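Long-range contacts in single-stranded DNA-binding protein (Thermoanaerobacter tengcongensis, PDB 4GS3), which probably binds single-stranded DNA through its N-terminal oligonucleotide/oligosaccharide-binding (OB) domain, the part of the primosome protein PriB present here: residues N12-V17 / L95-R100; V17-T22 / G69-I74; K34-I39 / I56-F61. One frame throughout, in Å; residues are numbered along the deposited sequence.

Interaction 1 (N12-V17 / L95-R100); sequences NTVTLV and LTVFAR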
# COMPACT_ATOMS: atom_id res chain seq x y z
N ASN A 12 -10.00 -11.13 -7.10
CA ASN A 12 -8.71 -10.86 -6.52
C ASN A 12 -8.89 -9.58 -5.72
O ASN A 12 -8.87 -8.48 -6.28
CB ASN A 12 -7.66 -10.75 -7.59
CG ASN A 12 -6.29 -10.47 -7.08
OD1 ASN A 12 -6.12 -10.02 -5.93
ND2 ASN A 12 -5.29 -10.73 -7.91
N THR A 13 -9.07 -9.72 -4.41
CA THR A 13 -9.32 -8.57 -3.58
C THR A 13 -8.58 -8.79 -2.26
O THR A 13 -8.63 -9.84 -1.66
CB THR A 13 -10.80 -8.32 -3.35
OG1 THR A 13 -11.03 -7.18 -2.51
CG2 THR A 13 -11.46 -9.54 -2.69
N VAL A 14 -7.97 -7.71 -1.81
CA VAL A 14 -7.23 -7.66 -0.56
C VAL A 14 -7.73 -6.45 0.22
O VAL A 14 -7.80 -5.36 -0.33
CB VAL A 14 -5.71 -7.46 -0.83
CG1 VAL A 14 -4.95 -7.42 0.52
CG2 VAL A 14 -5.18 -8.56 -1.73
N THR A 15 -8.07 -6.64 1.49
CA THR A 15 -8.38 -5.52 2.40
C THR A 15 -7.42 -5.61 3.56
O THR A 15 -7.29 -6.66 4.20
CB THR A 15 -9.83 -5.56 2.85
OG1 THR A 15 -10.69 -5.47 1.70
CG2 THR A 15 -10.12 -4.35 3.75
N LEU A 16 -6.78 -4.47 3.87
CA LEU A 16 -5.81 -4.37 4.97
C LEU A 16 -6.10 -3.13 5.78
O LEU A 16 -6.42 -2.07 5.21
CB LEU A 16 -4.39 -4.26 4.42
CG LEU A 16 -3.93 -5.42 3.52
CD1 LEU A 16 -2.61 -5.06 2.89
CD2 LEU A 16 -3.82 -6.73 4.28
N VAL A 17 -5.93 -3.23 7.09
CA VAL A 17 -5.91 -2.05 7.97
C VAL A 17 -4.62 -2.11 8.74
O VAL A 17 -4.34 -3.09 9.44
CB VAL A 17 -7.11 -2.03 8.92
CG1 VAL A 17 -7.01 -0.75 9.77
CG2 VAL A 17 -8.43 -2.08 8.18
N LEU A 95 5.87 -9.27 -5.68
CA LEU A 95 4.47 -9.24 -5.29
C LEU A 95 4.16 -7.91 -4.66
O LEU A 95 4.97 -7.34 -3.88
CB LEU A 95 4.20 -10.33 -4.25
CG LEU A 95 4.27 -11.72 -4.83
CD1 LEU A 95 4.37 -12.76 -3.75
CD2 LEU A 95 3.05 -12.01 -5.68
N THR A 96 2.96 -7.40 -4.92
CA THR A 96 2.51 -6.19 -4.27
C THR A 96 1.02 -6.18 -4.15
O THR A 96 0.32 -6.78 -5.01
CB THR A 96 3.06 -4.94 -5.03
OG1 THR A 96 2.92 -3.84 -4.11
CG2 THR A 96 2.32 -4.69 -6.33
N VAL A 97 0.50 -5.45 -3.18
CA VAL A 97 -0.91 -5.12 -3.11
C VAL A 97 -1.03 -3.81 -3.86
O VAL A 97 -0.59 -2.76 -3.38
CB VAL A 97 -1.40 -5.03 -1.68
CG1 VAL A 97 -2.89 -4.62 -1.70
CG2 VAL A 97 -1.19 -6.31 -0.91
N PHE A 98 -1.64 -3.85 -5.03
CA PHE A 98 -1.83 -2.70 -5.88
C PHE A 98 -3.11 -2.03 -5.43
O PHE A 98 -4.21 -2.54 -5.60
CB PHE A 98 -1.90 -3.13 -7.34
CG PHE A 98 -1.84 -2.00 -8.32
CD1 PHE A 98 -0.62 -1.48 -8.72
CD2 PHE A 98 -2.98 -1.48 -8.85
CE1 PHE A 98 -0.54 -0.47 -9.64
CE2 PHE A 98 -2.93 -0.44 -9.78
CZ PHE A 98 -1.70 0.07 -10.16
N ALA A 99 -2.98 -0.83 -4.82
CA ALA A 99 -4.08 -0.19 -4.18
C ALA A 99 -5.09 0.32 -5.20
O ALA A 99 -4.74 0.91 -6.19
CB ALA A 99 -3.58 0.97 -3.30
N ARG A 100 -6.35 0.09 -4.87
CA ARG A 100 -7.48 0.69 -5.58
C ARG A 100 -8.14 1.76 -4.74
O ARG A 100 -8.75 2.68 -5.32
CB ARG A 100 -8.48 -0.42 -5.98
CG ARG A 100 -7.87 -1.22 -7.09
CD ARG A 100 -8.93 -2.17 -7.61
NE ARG A 100 -9.15 -3.35 -6.70
CZ ARG A 100 -9.15 -4.63 -7.05
NH1 ARG A 100 -9.37 -5.58 -6.17
NH2 ARG A 100 -8.94 -5.00 -8.31

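Interaction 2 (V17-T22 / G69-I74); sequences VGKVFT and GTRVKI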
# COMPACT_ATOMS: atom_id res chain seq x y z
N VAL A 17 -5.93 -3.23 7.09
CA VAL A 17 -5.91 -2.05 7.97
C VAL A 17 -4.62 -2.11 8.74
O VAL A 17 -4.34 -3.09 9.44
CB VAL A 17 -7.11 -2.03 8.92
CG1 VAL A 17 -7.01 -0.75 9.77
CG2 VAL A 17 -8.43 -2.08 8.18
N GLY A 18 -3.79 -1.09 8.62
CA GLY A 18 -2.53 -1.07 9.34
C GLY A 18 -1.84 0.28 9.22
O GLY A 18 -2.48 1.29 8.87
N LYS A 19 -0.56 0.30 9.55
CA LYS A 19 0.19 1.53 9.60
C LYS A 19 1.30 1.54 8.58
O LYS A 19 1.99 0.54 8.33
CB LYS A 19 0.81 1.74 10.99
CG LYS A 19 -0.27 2.15 12.01
CD LYS A 19 0.21 2.44 13.37
CE LYS A 19 -0.93 2.61 14.37
NZ LYS A 19 -0.32 3.26 15.57
N VAL A 20 1.53 2.70 7.96
CA VAL A 20 2.65 2.89 7.06
C VAL A 20 3.91 2.64 7.85
O VAL A 20 4.15 3.34 8.86
CB VAL A 20 2.61 4.30 6.43
CG1 VAL A 20 3.86 4.53 5.55
CG2 VAL A 20 1.32 4.53 5.64
N PHE A 21 4.72 1.70 7.43
CA PHE A 21 5.89 1.23 8.18
C PHE A 21 7.19 1.71 7.59
O PHE A 21 8.15 2.01 8.30
CB PHE A 21 5.83 -0.28 8.28
CG PHE A 21 6.84 -0.89 9.25
CD1 PHE A 21 6.74 -0.64 10.61
CD2 PHE A 21 7.85 -1.70 8.76
CE1 PHE A 21 7.68 -1.25 11.46
CE2 PHE A 21 8.75 -2.27 9.64
CZ PHE A 21 8.67 -2.04 10.97
N THR A 22 7.27 1.75 6.27
CA THR A 22 8.39 2.35 5.57
C THR A 22 7.81 3.45 4.67
O THR A 22 6.64 3.41 4.31
CB THR A 22 9.16 1.33 4.74
OG1 THR A 22 8.33 0.89 3.63
CG2 THR A 22 9.63 0.13 5.55
N GLY A 69 3.82 5.89 10.10
CA GLY A 69 2.97 5.93 11.23
C GLY A 69 1.52 6.21 10.92
O GLY A 69 0.69 6.01 11.76
N THR A 70 1.24 6.67 9.70
CA THR A 70 -0.16 6.92 9.30
C THR A 70 -0.93 5.61 9.27
O THR A 70 -0.43 4.62 8.73
CB THR A 70 -0.19 7.56 7.89
OG1 THR A 70 0.56 8.76 7.89
CG2 THR A 70 -1.59 7.86 7.39
N ARG A 71 -2.14 5.61 9.81
CA ARG A 71 -2.99 4.42 9.80
C ARG A 71 -3.95 4.54 8.61
O ARG A 71 -4.53 5.59 8.39
CB ARG A 71 -3.76 4.33 11.10
CG ARG A 71 -4.42 3.00 11.27
CD ARG A 71 -5.14 2.99 12.59
NE ARG A 71 -5.68 1.70 12.89
CZ ARG A 71 -6.81 1.49 13.57
NH1 ARG A 71 -7.60 2.45 14.00
NH2 ARG A 71 -7.14 0.24 13.81
N VAL A 72 -4.11 3.43 7.90
CA VAL A 72 -4.89 3.42 6.67
C VAL A 72 -5.68 2.12 6.57
O VAL A 72 -5.30 1.08 7.10
CB VAL A 72 -4.00 3.58 5.44
CG1 VAL A 72 -3.31 4.90 5.41
CG2 VAL A 72 -2.97 2.46 5.31
N LYS A 73 -6.77 2.22 5.83
CA LYS A 73 -7.46 1.06 5.28
C LYS A 73 -7.22 1.06 3.78
O LYS A 73 -7.47 2.09 3.11
CB LYS A 73 -8.94 1.08 5.56
CG LYS A 73 -9.70 -0.11 5.02
CD LYS A 73 -11.15 -0.10 5.38
CE LYS A 73 -11.89 -1.30 4.90
NZ LYS A 73 -13.36 -1.24 5.13
N ILE A 74 -6.75 -0.06 3.23
CA ILE A 74 -6.47 -0.22 1.83
C ILE A 74 -7.29 -1.34 1.27
O ILE A 74 -7.39 -2.41 1.90
CB ILE A 74 -4.98 -0.52 1.58
CG1 ILE A 74 -4.14 0.68 2.05
CG2 ILE A 74 -4.64 -0.89 0.17
CD1 ILE A 74 -2.69 0.43 2.13
O HOH W 1 1.35 5.38 14.56

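Interaction 3 (K34-I39 / I56-F61); sequences KFFNFI and ISNRLF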
# COMPACT_ATOMS: atom_id res chain seq x y z
N LYS A 34 2.95 8.73 -11.58
CA LYS A 34 3.95 8.36 -10.59
C LYS A 34 3.37 7.28 -9.65
O LYS A 34 2.26 7.42 -9.13
CB LYS A 34 4.40 9.55 -9.77
CG LYS A 34 4.99 10.71 -10.56
CD LYS A 34 5.15 11.94 -9.66
CE LYS A 34 6.18 12.96 -10.17
NZ LYS A 34 5.66 13.68 -11.37
N PHE A 35 4.13 6.22 -9.44
CA PHE A 35 3.83 5.15 -8.54
C PHE A 35 4.89 5.09 -7.42
O PHE A 35 6.08 5.34 -7.63
CB PHE A 35 3.71 3.79 -9.27
CG PHE A 35 2.48 3.74 -10.16
CD1 PHE A 35 2.54 4.33 -11.43
CD2 PHE A 35 1.32 3.14 -9.72
CE1 PHE A 35 1.43 4.28 -12.24
CE2 PHE A 35 0.22 3.12 -10.55
CZ PHE A 35 0.26 3.71 -11.79
N PHE A 36 4.38 4.69 -6.27
CA PHE A 36 5.17 4.59 -5.06
C PHE A 36 4.95 3.22 -4.41
O PHE A 36 3.84 2.68 -4.47
CB PHE A 36 4.75 5.64 -4.07
CG PHE A 36 4.99 7.04 -4.59
CD1 PHE A 36 4.06 7.62 -5.44
CD2 PHE A 36 6.12 7.72 -4.26
CE1 PHE A 36 4.27 8.87 -5.94
CE2 PHE A 36 6.32 9.02 -4.74
CZ PHE A 36 5.40 9.58 -5.58
N ASN A 37 5.97 2.70 -3.80
CA ASN A 37 5.90 1.49 -3.01
C ASN A 37 6.11 1.82 -1.54
O ASN A 37 6.89 2.73 -1.21
CB ASN A 37 7.06 0.56 -3.42
CG ASN A 37 6.95 -0.00 -4.80
OD1 ASN A 37 5.89 -0.41 -5.27
ND2 ASN A 37 8.07 -0.05 -5.49
N PHE A 38 5.48 1.08 -0.64
CA PHE A 38 5.74 1.21 0.78
C PHE A 38 5.34 -0.10 1.46
O PHE A 38 4.60 -0.90 0.90
CB PHE A 38 5.04 2.40 1.41
CG PHE A 38 3.55 2.34 1.46
CD1 PHE A 38 2.78 2.73 0.38
CD2 PHE A 38 2.91 1.92 2.61
CE1 PHE A 38 1.41 2.75 0.44
CE2 PHE A 38 1.53 1.93 2.68
CZ PHE A 38 0.79 2.36 1.59
N ILE A 39 5.78 -0.28 2.70
CA ILE A 39 5.39 -1.42 3.50
C ILE A 39 4.37 -1.02 4.54
O ILE A 39 4.52 0.02 5.20
CB ILE A 39 6.64 -2.00 4.21
CG1 ILE A 39 7.70 -2.42 3.17
CG2 ILE A 39 6.27 -3.15 5.16
CD1 ILE A 39 7.24 -3.40 2.13
N ILE A 56 1.06 2.18 -4.85
CA ILE A 56 -0.00 3.13 -5.01
C ILE A 56 0.38 4.21 -5.99
O ILE A 56 1.51 4.72 -6.01
CB ILE A 56 -0.35 3.70 -3.62
CG1 ILE A 56 -1.62 4.53 -3.69
CG2 ILE A 56 0.80 4.49 -2.98
CD1 ILE A 56 -2.31 4.65 -2.32
N SER A 57 -0.60 4.60 -6.80
CA SER A 57 -0.51 5.73 -7.70
C SER A 57 -0.69 7.03 -6.93
O SER A 57 -1.51 7.12 -6.04
CB SER A 57 -1.63 5.68 -8.71
OG SER A 57 -1.63 6.87 -9.47
N ASN A 58 0.05 8.06 -7.33
CA ASN A 58 -0.21 9.32 -6.63
C ASN A 58 -1.56 9.89 -7.04
O ASN A 58 -1.99 10.77 -6.31
CB ASN A 58 0.86 10.38 -6.78
CG ASN A 58 0.98 10.93 -8.16
OD1 ASN A 58 0.52 10.31 -9.11
ND2 ASN A 58 1.61 12.07 -8.29
N ARG A 59 -2.26 9.36 -8.00
CA ARG A 59 -3.67 9.75 -8.17
C ARG A 59 -4.52 9.42 -6.97
O ARG A 59 -5.52 10.05 -6.76
CB ARG A 59 -4.35 9.04 -9.34
CG ARG A 59 -3.55 8.83 -10.58
CD ARG A 59 -4.36 8.73 -11.84
NE ARG A 59 -4.04 9.98 -12.48
CZ ARG A 59 -4.83 11.05 -12.50
NH1 ARG A 59 -4.37 12.18 -13.00
NH2 ARG A 59 -6.06 10.98 -11.99
N LEU A 60 -4.19 8.38 -6.22
CA LEU A 60 -5.13 7.95 -5.19
C LEU A 60 -5.04 8.52 -3.81
O LEU A 60 -5.84 8.24 -2.91
CB LEU A 60 -4.86 6.45 -4.91
CG LEU A 60 -5.57 5.55 -5.88
CD1 LEU A 60 -5.25 4.12 -5.43
CD2 LEU A 60 -7.07 5.71 -5.98
N PHE A 61 -3.92 9.24 -3.66
CA PHE A 61 -3.74 9.74 -2.27
C PHE A 61 -3.55 11.24 -2.37
O PHE A 61 -3.07 11.88 -1.42
CB PHE A 61 -2.65 8.99 -1.52
CG PHE A 61 -1.21 9.12 -1.99
CD1 PHE A 61 -0.65 8.27 -2.94
CD2 PHE A 61 -0.40 10.13 -1.45
CE1 PHE A 61 0.67 8.38 -3.34
CE2 PHE A 61 0.91 10.24 -1.86
CZ PHE A 61 1.43 9.42 -2.84

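Interaction 1 (N12-V17 / L95-R100)
Val97 meets Val14 tip to tip, its CG1 lying 4.1 Å from Val14 CB and about as near to Val14 CG1. Both valines carry CG1 anti to the backbone N (chi1 178° in Val97). The other methyl of Val97, CG2, reaches Leu16 CD1 at 4.2 Å. Short branched side chains suit a place where two backbones face each other without pairing: the CA atoms of Val14 and Val97 are 7.3 Å apart, and the touching parts run at 95° to one another. This is the situation inside an OB-fold barrel, where strands 14-20 and 93-105 both pair with strand 71-82 and 93-105 also pairs with 49-57, whose Ile54 packs against both Val97 and Leu16. Beyond Val97 the chain turns a corner at Arg100, a residue long enough to bridge the wider gap there. Its side chain bends at chi3, which turns NE. At the far end NH1 donates to Asn12 O at 2.9 Å with an N-H...O angle of 154°. The carbonyl oxygen lies near the guanidinium plane, at its edge. The same NH1 forms a salt bridge with Glu75, whose OE1 is also hydrogen-bonded to Thr13 OG1.

Interaction 2 (V17-T22 / G69-I74)
Val17 rests against Lys73, its partner in a non-hydrogen-bonded pair where strands 14-20 and 71-82 of the OB-fold barrel run antiparallel. Its CG2 touches Lys73 CG at 3.9 Å, while CG1, anti to the backbone N (chi1 -179°), lies 4.2 Å from Arg71 NH2. The beta-branched residue thus lies between two long chains, one methyl on the methylenes of Lys73 and the other beside the guanidinium of Arg71, whose NH1 bonds to the carbonyl of Pro106. Next along, Gly18 and Val72 exchange two backbone hydrogen bonds. Val20, the other residue with much surface buried here, is gripped through its backbone: its N donates to Thr70 O at 2.8 Å, and its O accepts from Gly69 N. Its side chain lies beside that of Thr70, pointing the same way, with CG2 4.1 Å from Thr70 CB; Phe38 also packs on it. Gly69 has a positive phi (98°) at which a CB would jam against the preceding carbonyl, so glycine fits the turn into the strand. Lys19, extended beyond CG, forms a salt bridge with Glu107, and its NZ also donates to a water 2.9 Å away that in turn donates to Gly69 O.

Interaction 3 (K34-I39 / I56-F61)
Phe36 and Phe61 form the aromatic centre of this contact, an offset edge-to-face pair with the edge of Phe61 toward the face of Phe36, centroids 5.8 Å apart and planes at 79°. Phe36 is on the beta hairpin of strands 33-43 and 49-57 in the OB fold, Phe61 on the turn that follows it. The apolar rings pack on each other and on Leu24. Ile56 extends the apolar patch: its CG2 lies 3.9 Å from Phe38 CE1, at the edge of that ring, while Ala99 and Ile102 adjoin Ile56 from strand 93-105. On the opposite face of the hairpin, Phe35 CE2 rests 3.7 Å from Ser57 CB, a small residue that leaves room for the ring. The backbones of Phe36 and Ile56 exchange two hydrogen bonds. Farther out, Asn58 CB touches Phe36 CE1 at 3.8 Å, and Asn58 N donates to Lys34 O at 2.9 Å. The side chains of Asn58 and Lys34 cross obliquely. An alanine at Asn58 would probably leave Lys34 CB and CD with less to pack on and that side chain freer to move. Ser57 OG, held also by Glu33, closes an ST turn by accepting from Arg59 N at 3.0 Å.

In the fold
The three contacts mark different parts of one curled sheet, their centres about 12 to 13 Å apart. Interactions 1 and 2 share Val17 and use successive parts of strand 14-20; Leu16 O and Ile74 N, 2.8 Å apart, probably carry the pairing with strand 71-82 from one to the other. Interaction 2 meets interaction 3 where strand 14-20 ends beside 33-43: Phe21 N lies 2.8 Å from Ile39 O, a probable hydrogen bond. Interactions 1 and 3 touch by packing, Phe98 CZ standing 3.6 Å from Phe35 CE2. The six-stranded sheet curls into a barrel as in other OB folds, consistent with the family's single-stranded DNA binding, although no nucleic acid marks a site here.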